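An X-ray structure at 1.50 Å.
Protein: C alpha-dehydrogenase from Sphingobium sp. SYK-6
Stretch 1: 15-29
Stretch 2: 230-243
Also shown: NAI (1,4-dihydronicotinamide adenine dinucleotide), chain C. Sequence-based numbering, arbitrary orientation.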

ATOM      1  N   SER A  15      -1.474  -3.186 -24.404  1.00 11.81           N
ATOM      2  CA  SER A  15      -2.379  -2.063 -24.540  1.00 12.84           C
ATOM      3  C   SER A  15      -1.787  -0.829 -23.869  1.00 11.58           C
ATOM      4  O   SER A  15      -0.890  -0.939 -23.025  1.00 11.74           O
ATOM      5  CB  SER A  15      -3.718  -2.397 -23.880  1.00 16.43           C
ATOM      6  OG  SER A  15      -4.666  -1.362 -24.062  1.00 14.62           O
ATOM      7  N   GLY A  16      -2.288   0.342 -24.254  1.00 13.08           N
ATOM      8  CA  GLY A  16      -2.071   1.546 -23.459  1.00 12.62           C
ATOM      9  C   GLY A  16      -0.605   1.870 -23.217  1.00 11.29           C
ATOM     10  O   GLY A  16       0.228   1.813 -24.120  1.00 12.96           O
ATOM     11  N   ILE A  17      -0.306   2.295 -21.990  1.00 10.72           N
ATOM     12  CA  ILE A  17       1.047   2.694 -21.615  1.00 10.46           C
ATOM     13  C   ILE A  17       2.076   1.595 -21.870  1.00 11.74           C
ATOM     14  O   ILE A  17       3.149   1.840 -22.434  1.00 12.67           O
ATOM     15  CB  ILE A  17       1.063   3.126 -20.146  1.00 11.06           C
ATOM     16  CG1 ILE A  17       0.224   4.404 -19.982  1.00 11.18           C
ATOM     17  CG2 ILE A  17       2.479   3.309 -19.641  1.00 12.51           C
ATOM     18  CD1 ILE A  17       0.069   4.857 -18.531  1.00 13.24           C
ATOM     19  N   GLY A  18       1.756   0.375 -21.458  1.00 12.15           N
ATOM     20  CA  GLY A  18       2.686  -0.722 -21.647  1.00  9.98           C
ATOM     21  C   GLY A  18       3.028  -0.915 -23.104  1.00 11.67           C
ATOM     22  O   GLY A  18       4.163  -1.209 -23.462  1.00 12.78           O
ATOM     23  N   PHE A  19       2.032  -0.787 -23.967  1.00 11.68           N
ATOM     24  CA  PHE A  19       2.265  -0.967 -25.384  1.00 11.71           C
ATOM     25  C   PHE A  19       3.101   0.196 -25.965  1.00 12.03           C
ATOM     26  O   PHE A  19       3.914   0.009 -26.871  1.00 13.21           O
ATOM     27  CB  PHE A  19       0.921  -1.130 -26.101  1.00 13.12           C
ATOM     28  CG  PHE A  19       1.033  -1.314 -27.586  1.00 16.15           C
ATOM     29  CD1 PHE A  19       1.586  -2.458 -28.108  1.00 17.29           C
ATOM     30  CD2 PHE A  19       0.563  -0.343 -28.450  1.00 20.39           C
ATOM     31  CE1 PHE A  19       1.680  -2.623 -29.496  1.00 18.57           C
ATOM     32  CE2 PHE A  19       0.651  -0.517 -29.824  1.00 23.30           C
ATOM     33  CZ  PHE A  19       1.215  -1.650 -30.325  1.00 20.47           C
ATOM     34  N   GLY A  20       2.913   1.396 -25.425  1.00 12.41           N
ATOM     35  CA  GLY A  20       3.728   2.540 -25.809  1.00 12.46           C
ATOM     36  C   GLY A  20       5.181   2.321 -25.401  1.00 12.34           C
ATOM     37  O   GLY A  20       6.104   2.608 -26.168  1.00 12.77           O
ATOM     38  N   ILE A  21       5.384   1.822 -24.191  1.00 11.38           N
ATOM     39  CA  ILE A  21       6.719   1.460 -23.709  1.00 12.01           C
ATOM     40  C   ILE A  21       7.329   0.365 -24.605  1.00 12.33           C
ATOM     41  O   ILE A  21       8.478   0.445 -25.031  1.00 12.86           O
ATOM     42  CB  ILE A  21       6.679   1.015 -22.242  1.00 12.66           C
ATOM     43  CG1 ILE A  21       6.299   2.194 -21.332  1.00 14.27           C
ATOM     44  CG2 ILE A  21       8.007   0.430 -21.819  1.00 11.69           C
ATOM     45  CD1 ILE A  21       6.012   1.813 -19.889  1.00 13.14           C
ATOM     46  N   ALA A  22       6.526  -0.643 -24.934  1.00 11.40           N
ATOM     47  CA  ALA A  22       6.987  -1.720 -25.788  1.00 12.27           C
ATOM     48  C   ALA A  22       7.511  -1.187 -27.117  1.00 13.88           C
ATOM     49  O   ALA A  22       8.597  -1.552 -27.565  1.00 13.23           O
ATOM     50  CB  ALA A  22       5.872  -2.697 -26.034  1.00 13.08           C
ATOM     51  N   GLN A  23       6.734  -0.325 -27.762  1.00 12.54           N
ATOM     52  CA  GLN A  23       7.133   0.213 -29.047  1.00 13.22           C
ATOM     53  C   GLN A  23       8.454   0.962 -28.963  1.00 13.21           C
ATOM     54  O   GLN A  23       9.305   0.836 -29.832  1.00 14.02           O
ATOM     55  CB  GLN A  23       6.070   1.162 -29.586  1.00 14.63           C
ATOM     56  CG  GLN A  23       4.803   0.494 -30.062  1.00 16.17           C
ATOM     57  CD  GLN A  23       3.699   1.511 -30.263  1.00 15.62           C
ATOM     58  OE1 GLN A  23       2.827   1.697 -29.390  1.00 21.46           O
ATOM     59  NE2 GLN A  23       3.755   2.213 -31.359  1.00 15.56           N
ATOM     60  N   ARG A  24       8.615   1.773 -27.929  1.00 12.84           N
ATOM     61  CA  ARG A  24       9.837   2.563 -27.833  1.00 12.92           C
ATOM     62  C   ARG A  24      11.043   1.739 -27.369  1.00 13.22           C
ATOM     63  O   ARG A  24      12.160   1.999 -27.810  1.00 14.20           O
ATOM     64  CB  ARG A  24       9.610   3.802 -26.961  1.00 12.68           C
ATOM     65  CG  ARG A  24       8.480   4.705 -27.475  1.00 13.24           C
ATOM     66  CD  ARG A  24       8.559   4.977 -28.974  1.00 17.41           C
ATOM     67  NE  ARG A  24       9.845   5.552 -29.322  1.00 15.91           N
ATOM     68  CZ  ARG A  24      10.404   5.514 -30.528  1.00 18.02           C
ATOM     69  NH1 ARG A  24       9.800   4.917 -31.552  1.00 21.72           N
ATOM     70  NH2 ARG A  24      11.592   6.073 -30.705  1.00 23.64           N
ATOM     71  N   LEU A  25      10.841   0.742 -26.516  1.00 12.58           N
ATOM     72  CA  LEU A  25      11.948  -0.151 -26.196  1.00 12.86           C
ATOM     73  C   LEU A  25      12.413  -0.941 -27.434  1.00 12.94           C
ATOM     74  O   LEU A  25      13.611  -1.059 -27.661  1.00 14.55           O
ATOM     75  CB  LEU A  25      11.601  -1.084 -25.032  1.00 11.60           C
ATOM     76  CG  LEU A  25      11.425  -0.416 -23.667  1.00 13.05           C
ATOM     77  CD1 LEU A  25      11.061  -1.447 -22.603  1.00 12.64           C
ATOM     78  CD2 LEU A  25      12.697   0.336 -23.251  1.00 17.02           C
ATOM     79  N   LEU A  26      11.476  -1.472 -28.225  1.00 13.13           N
ATOM     80  CA  LEU A  26      11.827  -2.160 -29.456  1.00 13.85           C
ATOM     81  C   LEU A  26      12.607  -1.218 -30.378  1.00 15.85           C
ATOM     82  O   LEU A  26      13.621  -1.610 -30.991  1.00 17.49           O
ATOM     83  CB  LEU A  26      10.568  -2.678 -30.166  1.00 17.46           C
ATOM     84  CG  LEU A  26      10.845  -3.505 -31.428  1.00 20.80           C
ATOM     85  CD1 LEU A  26      11.110  -4.941 -31.050  1.00 22.01           C
ATOM     86  CD2 LEU A  26       9.677  -3.421 -32.386  1.00 33.78           C
ATOM     87  N   ALA A  27      12.124   0.020 -30.514  1.00 15.30           N
ATOM     88  CA  ALA A  27      12.788   1.014 -31.352  1.00 15.63           C
ATOM     89  C   ALA A  27      14.224   1.259 -30.921  1.00 19.56           C
ATOM     90  O   ALA A  27      15.089   1.563 -31.748  1.00 21.01           O
ATOM     91  CB  ALA A  27      12.014   2.332 -31.354  1.00 17.03           C
ATOM     92  N   ASN A  28      14.473   1.121 -29.629  1.00 16.29           N
ATOM     93  CA  ASN A  28      15.809   1.259 -29.073  1.00 17.26           C
ATOM     94  C   ASN A  28      16.578  -0.065 -28.934  1.00 19.54           C
ATOM     95  O   ASN A  28      17.575  -0.117 -28.213  1.00 21.03           O
ATOM     96  CB  ASN A  28      15.725   1.971 -27.728  1.00 17.60           C
ATOM     97  CG  ASN A  28      15.498   3.450 -27.875  1.00 17.71           C
ATOM     98  OD1 ASN A  28      16.457   4.229 -27.949  1.00 23.43           O
ATOM     99  ND2 ASN A  28      14.239   3.859 -27.945  1.00 15.90           N
ATOM    100  N   GLY A  29      16.126  -1.110 -29.633  1.00 18.74           N
ATOM    101  CA  GLY A  29      16.913  -2.332 -29.768  1.00 19.49           C
ATOM    102  C   GLY A  29      16.593  -3.490 -28.840  1.00 21.10           C
ATOM    103  O   GLY A  29      17.293  -4.514 -28.878  1.00 21.12           O
ATOM    104  N   GLU A 230      -0.229  10.564 -25.576  1.00 18.58           N
ATOM    105  CA  GLU A 230      -0.040   9.326 -26.316  1.00 18.35           C
ATOM    106  C   GLU A 230       0.871   8.396 -25.550  1.00 17.70           C
ATOM    107  O   GLU A 230       1.877   8.833 -25.001  1.00 16.39           O
ATOM    108  CB  GLU A 230       0.613   9.626 -27.653  1.00 17.22           C
ATOM    109  CG  GLU A 230      -0.289  10.321 -28.642  1.00 22.28           C
ATOM    110  CD  GLU A 230      -1.415   9.423 -29.116  1.00 33.31           C
ATOM    111  OE1 GLU A 230      -1.302   8.179 -28.974  1.00 31.01           O
ATOM    112  OE2 GLU A 230      -2.417   9.964 -29.615  1.00 35.91           O
ATOM    113  N   PRO A 231       0.542   7.098 -25.516  1.00 14.09           N
ATOM    114  CA  PRO A 231       1.445   6.140 -24.883  1.00 14.08           C
ATOM    115  C   PRO A 231       2.888   6.187 -25.394  1.00 14.20           C
ATOM    116  O   PRO A 231       3.791   5.957 -24.584  1.00 13.41           O
ATOM    117  CB  PRO A 231       0.776   4.797 -25.184  1.00 17.88           C
ATOM    118  CG  PRO A 231      -0.665   5.123 -25.229  1.00 15.42           C
ATOM    119  CD  PRO A 231      -0.767   6.492 -25.836  1.00 15.10           C
ATOM    120  N   THR A 232       3.137   6.490 -26.664  1.00 13.66           N
ATOM    121  CA  THR A 232       4.530   6.483 -27.135  1.00 13.52           C
ATOM    122  C   THR A 232       5.338   7.635 -26.512  1.00 15.52           C
ATOM    123  O   THR A 232       6.553   7.516 -26.338  1.00 14.88           O
ATOM    124  CB  THR A 232       4.647   6.523 -28.650  1.00 16.03           C
ATOM    125  OG1 THR A 232       3.835   7.576 -29.168  1.00 17.66           O
ATOM    126  CG2 THR A 232       4.181   5.190 -29.256  1.00 18.83           C
ATOM    127  N   GLU A 233       4.671   8.735 -26.179  1.00 14.67           N
ATOM    128  CA  GLU A 233       5.347   9.824 -25.477  1.00 15.76           C
ATOM    129  C   GLU A 233       5.799   9.366 -24.097  1.00 14.89           C
ATOM    130  O   GLU A 233       6.922   9.649 -23.678  1.00 16.04           O
ATOM    131  CB  GLU A 233       4.466  11.063 -25.357  1.00 16.16           C
ATOM    132  CG  GLU A 233       5.231  12.210 -24.677  1.00 25.98           C
ATOM    133  CD  GLU A 233       4.558  13.575 -24.737  1.00 34.67           C
ATOM    134  OE1 GLU A 233       3.420  13.706 -25.254  1.00 24.80           O
ATOM    135  OE2 GLU A 233       5.205  14.532 -24.250  1.00 31.81           O
ATOM    136  N   VAL A 234       4.951   8.611 -23.408  1.00 12.08           N
ATOM    137  CA  VAL A 234       5.330   8.032 -22.126  1.00 11.37           C
ATOM    138  C   VAL A 234       6.471   7.025 -22.346  1.00 12.46           C
ATOM    139  O   VAL A 234       7.421   6.941 -21.559  1.00 12.37           O
ATOM    140  CB  VAL A 234       4.140   7.353 -21.424  1.00 12.35           C
ATOM    141  CG1 VAL A 234       4.553   6.830 -20.072  1.00 14.33           C
ATOM    142  CG2 VAL A 234       2.977   8.333 -21.264  1.00 13.79           C
ATOM    143  N   GLY A 235       6.388   6.258 -23.429  1.00 11.85           N
ATOM    144  CA  GLY A 235       7.430   5.299 -23.737  1.00 11.36           C
ATOM    145  C   GLY A 235       8.795   5.958 -23.836  1.00 13.20           C
ATOM    146  O   GLY A 235       9.783   5.413 -23.334  1.00 12.99           O
ATOM    147  N   ASP A 236       8.857   7.120 -24.465  1.00 13.55           N
ATOM    148  CA  ASP A 236      10.137   7.804 -24.625  1.00 14.85           C
ATOM    149  C   ASP A 236      10.653   8.309 -23.285  1.00 15.20           C
ATOM    150  O   ASP A 236      11.861   8.303 -23.044  1.00 14.13           O
ATOM    151  CB  ASP A 236      10.033   8.924 -25.651  1.00 14.14           C
ATOM    152  CG  ASP A 236      10.113   8.399 -27.068  1.00 18.89           C
ATOM    153  OD1 ASP A 236      10.725   7.313 -27.270  1.00 19.45           O
ATOM    154  OD2 ASP A 236       9.581   9.073 -27.975  1.00 22.94           O
ATOM    155  N   MET A 237       9.756   8.737 -22.412  1.00 11.85           N
ATOM    156  CA  MET A 237      10.173   9.128 -21.060  1.00 11.54           C
ATOM    157  C   MET A 237      10.794   7.959 -20.332  1.00 11.57           C
ATOM    158  O   MET A 237      11.707   8.130 -19.516  1.00 13.93           O
ATOM    159  CB  MET A 237       8.993   9.635 -20.240  1.00 11.31           C
ATOM    160  CG  MET A 237       8.332  10.876 -20.778  1.00 12.52           C
ATOM    161  SD  MET A 237       6.938  11.355 -19.759  1.00 17.50           S
ATOM    162  CE  MET A 237       6.195  12.611 -20.796  1.00 25.12           C
ATOM    163  N   ILE A 238      10.226   6.773 -20.529  1.00 10.70           N
ATOM    164  CA  ILE A 238      10.735   5.569 -19.911  1.00 10.30           C
ATOM    165  C   ILE A 238      12.080   5.132 -20.515  1.00 12.62           C
ATOM    166  O   ILE A 238      12.964   4.677 -19.779  1.00 13.52           O
ATOM    167  CB  ILE A 238       9.659   4.433 -19.924  1.00 11.93           C
ATOM    168  CG1 ILE A 238       8.507   4.826 -18.998  1.00 12.70           C
ATOM    169  CG2 ILE A 238      10.241   3.091 -19.536  1.00 11.49           C
ATOM    170  CD1 ILE A 238       8.957   5.140 -17.579  1.00 12.45           C
ATOM    171  N   VAL A 239      12.267   5.271 -21.823  1.00 12.56           N
ATOM    172  CA  VAL A 239      13.582   5.038 -22.423  1.00 12.25           C
ATOM    173  C   VAL A 239      14.599   5.921 -21.686  1.00 12.92           C
ATOM    174  O   VAL A 239      15.646   5.419 -21.241  1.00 13.42           O
ATOM    175  CB  VAL A 239      13.578   5.346 -23.932  1.00 14.23           C
ATOM    176  CG1 VAL A 239      14.986   5.448 -24.495  1.00 16.44           C
ATOM    177  CG2 VAL A 239      12.767   4.282 -24.680  1.00 16.69           C
ATOM    178  N   ASP A 240      14.278   7.209 -21.516  1.00 13.49           N
ATOM    179  CA  ASP A 240      15.227   8.123 -20.870  1.00 13.64           C
ATOM    180  C   ASP A 240      15.484   7.697 -19.411  1.00 14.32           C
ATOM    181  O   ASP A 240      16.620   7.773 -18.929  1.00 14.94           O
ATOM    182  CB  ASP A 240      14.735   9.566 -20.920  1.00 12.53           C
ATOM    183  CG  ASP A 240      14.706  10.142 -22.341  1.00 21.66           C
ATOM    184  OD1 ASP A 240      15.382   9.609 -23.244  1.00 24.64           O
ATOM    185  OD2 ASP A 240      13.993  11.147 -22.548  1.00 24.45           O
ATOM    186  N   ALA A 241      14.451   7.239 -18.720  1.00 11.92           N
ATOM    187  CA  ALA A 241      14.577   6.849 -17.313  1.00 13.16           C
ATOM    188  C   ALA A 241      15.459   5.611 -17.160  1.00 12.47           C
ATOM    189  O   ALA A 241      16.202   5.484 -16.166  1.00 13.54           O
ATOM    190  CB  ALA A 241      13.195   6.592 -16.693  1.00 13.62           C
ATOM    191  N   ILE A 242      15.353   4.668 -18.089  1.00 12.23           N
ATOM    192  CA  ILE A 242      16.199   3.474 -18.070  1.00 11.90           C
ATOM    193  C   ILE A 242      17.647   3.820 -18.406  1.00 14.91           C
ATOM    194  O   ILE A 242      18.575   3.383 -17.711  1.00 16.79           O
ATOM    195  CB  ILE A 242      15.657   2.409 -19.048  1.00 13.63           C
ATOM    196  CG1 ILE A 242      14.301   1.924 -18.557  1.00 13.16           C
ATOM    197  CG2 ILE A 242      16.614   1.254 -19.167  1.00 16.64           C
ATOM    198  CD1 ILE A 242      13.494   1.255 -19.659  1.00 14.57           C
ATOM    199  N   VAL A 243      17.854   4.601 -19.460  1.00 11.80           N
ATOM    200  CA  VAL A 243      19.195   4.986 -19.866  1.00 12.29           C
ATOM    201  C   VAL A 243      19.914   5.754 -18.759  1.00 13.02           C
ATOM    202  O   VAL A 243      21.110   5.550 -18.534  1.00 14.52           O
ATOM    203  CB  VAL A 243      19.164   5.822 -21.169  1.00 13.69           C
ATOM    204  CG1 VAL A 243      20.524   6.399 -21.483  1.00 14.13           C
ATOM    205  CG2 VAL A 243      18.705   4.943 -22.334  1.00 15.29           C
TER
HETATM  206  PA  NAI C 500      -4.735  -0.450 -20.411  1.00 12.26           P
HETATM  207  O1A NAI C 500      -5.945  -1.183 -19.901  1.00 13.07           O
HETATM  208  O2A NAI C 500      -4.819   0.123 -21.811  1.00 12.85           O
HETATM  209  O5B NAI C 500      -3.463  -1.371 -20.322  1.00 12.03           O
HETATM  210  C5B NAI C 500      -3.315  -2.243 -19.239  1.00 11.14           C
HETATM  211  C4B NAI C 500      -3.153  -3.619 -19.751  1.00 10.90           C
HETATM  212  O4B NAI C 500      -2.872  -4.414 -18.554  1.00 10.80           O
HETATM  213  C3B NAI C 500      -4.308  -4.205 -20.435  1.00 10.83           C
HETATM  214  O3B NAI C 500      -3.961  -4.755 -21.722  1.00 13.10           O
HETATM  215  C2B NAI C 500      -4.815  -5.203 -19.514  1.00 11.93           C
HETATM  216  O2B NAI C 500      -5.467  -6.309 -20.154  1.00 14.03           O
HETATM  217  C1B NAI C 500      -3.658  -5.600 -18.712  1.00 10.04           C
HETATM  218  N9A NAI C 500      -4.000  -6.161 -17.432  1.00 10.64           N
HETATM  219  C8A NAI C 500      -4.968  -5.742 -16.543  1.00 12.31           C
HETATM  220  N7A NAI C 500      -5.012  -6.564 -15.485  1.00 12.13           N
HETATM  221  C5A NAI C 500      -4.061  -7.538 -15.645  1.00 10.98           C
HETATM  222  C6A NAI C 500      -3.629  -8.648 -14.917  1.00 10.46           C
HETATM  223  N6A NAI C 500      -4.282  -8.996 -13.726  1.00 10.89           N
HETATM  224  N1A NAI C 500      -2.620  -9.423 -15.391  1.00  9.69           N
HETATM  225  C2A NAI C 500      -2.029  -9.125 -16.572  1.00 10.71           C
HETATM  226  N3A NAI C 500      -2.408  -8.074 -17.314  1.00  9.74           N
HETATM  227  C4A NAI C 500      -3.413  -7.278 -16.885  1.00 10.25           C
HETATM  228  O3  NAI C 500      -4.548   0.731 -19.369  1.00 11.66           O
HETATM  229  PN  NAI C 500      -3.274   1.660 -19.034  1.00 11.74           P
HETATM  230  O1N NAI C 500      -2.206   1.611 -20.119  1.00 11.47           O
HETATM  231  O2N NAI C 500      -3.855   3.032 -18.803  1.00 13.42           O
HETATM  232  O5D NAI C 500      -2.711   1.027 -17.667  1.00 10.97           O
HETATM  233  C5D NAI C 500      -1.314   0.823 -17.442  1.00  9.61           C
HETATM  234  C4D NAI C 500      -0.949   1.307 -16.086  1.00 11.22           C
HETATM  235  O4D NAI C 500      -0.989   2.781 -16.098  1.00 11.28           O
HETATM  236  C3D NAI C 500      -1.853   0.875 -15.017  1.00 10.66           C
HETATM  237  O3D NAI C 500      -1.070   0.417 -13.895  1.00 11.52           O
HETATM  238  C2D NAI C 500      -2.628   2.059 -14.654  1.00 11.62           C
HETATM  239  O2D NAI C 500      -3.063   1.997 -13.291  1.00 12.45           O
HETATM  240  C1D NAI C 500      -1.702   3.158 -14.860  1.00  9.62           C
HETATM  241  N1N NAI C 500      -2.184   4.475 -15.052  1.00 11.56           N
HETATM  242  C2N NAI C 500      -2.882   4.877 -16.166  1.00 11.72           C
HETATM  243  C3N NAI C 500      -3.286   6.196 -16.284  1.00 13.40           C
HETATM  244  C7N NAI C 500      -4.042   6.659 -17.482  1.00 14.73           C
HETATM  245  O7N NAI C 500      -4.543   7.802 -17.548  1.00 15.48           O
HETATM  246  N7N NAI C 500      -4.100   5.753 -18.627  1.00 14.12           N
HETATM  247  C4N NAI C 500      -2.997   7.134 -15.306  1.00 15.07           C
HETATM  248  C5N NAI C 500      -2.247   6.727 -14.219  1.00 14.07           C
HETATM  249  C6N NAI C 500      -1.839   5.423 -14.103  1.00 13.89           C
HETATM  250  O   HOH W   1      13.277   6.663 -28.045  1.00 26.69           O

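Two helices pack here through a glycine-lined crossing, in which the absence of side chains at Gly20 and Gly235 lets the backbones nearly touch while apolar side chains and one salt bridge fasten the contact around them. The axes approach to 7.1 Å and cross at -57°, a close spacing for two α-helices, and the CA atoms of Ile21 and Gly235 lie just 3.9 Å apart.

The principle is that bare backbone permits close approach; here both surfaces supply it. A CB on Gly20 would point toward the second helix and fall 2.3 Å from the carbonyl O of Pro231; as glycine, its CA rests 3.6 Å from that same Pro231 O. Gly235 answers from the other helix: a CB there would come within 2.5 Å of Gly20 O and 2.8 Å of Arg24 CG, both clashes. Each glycine therefore makes room for main chain of the partner. Near the start of the first helix, the ring of Pro231 extends the tight packing, its CB 3.2 Å from Gly16 O.

Buried aliphatic side chains continue the contact along the helices. Ile17 CG2 meets Val234 CG1 at 4.1 Å, and one turn later Ile21 CD1 meets Ile238 CG1 at 4.0 Å. After another turn, Leu25, whose CA-to-CB bond points sideways, brings its end nearer the partner: CD2 lies 3.8 Å from Ile242 CD1 and 4.2 Å from Val239 CG2. The four-residue steps on both helices keep these pairs in register.

The Arg24 side chain is a knob in a hole formed by Thr232, Gly235, Asp236 and Val239, with Arg24 CG 3.6 Å from Thr232 O. The first three chi angles are in the m well, a folded course that brings Arg24 NE to Asp236 OD1 at 2.8 Å, a salt bridge and a hydrogen bond with an N-H...O angle of 158°. The carboxylate oxygen lies at the edge of the guanidinium, near its plane, as suits an N-H donor. A water reinforces the link, donating to Asp236 OD1 at 2.7 Å and accepting from Arg24 NH2 at 3.2 Å and Asn28 ND2 at 3.0 Å. That same Asn28 ND2 donates to Arg24 O at 2.8 Å, in an almost straight bond, and packs 3.6 Å from Val239 CG2.

The first helix also serves the dinucleotide expected of a dehydrogenase: Ile17 N donates to NAI O1N at 2.8 Å, and a CB on Gly16 would clash with that oxygen.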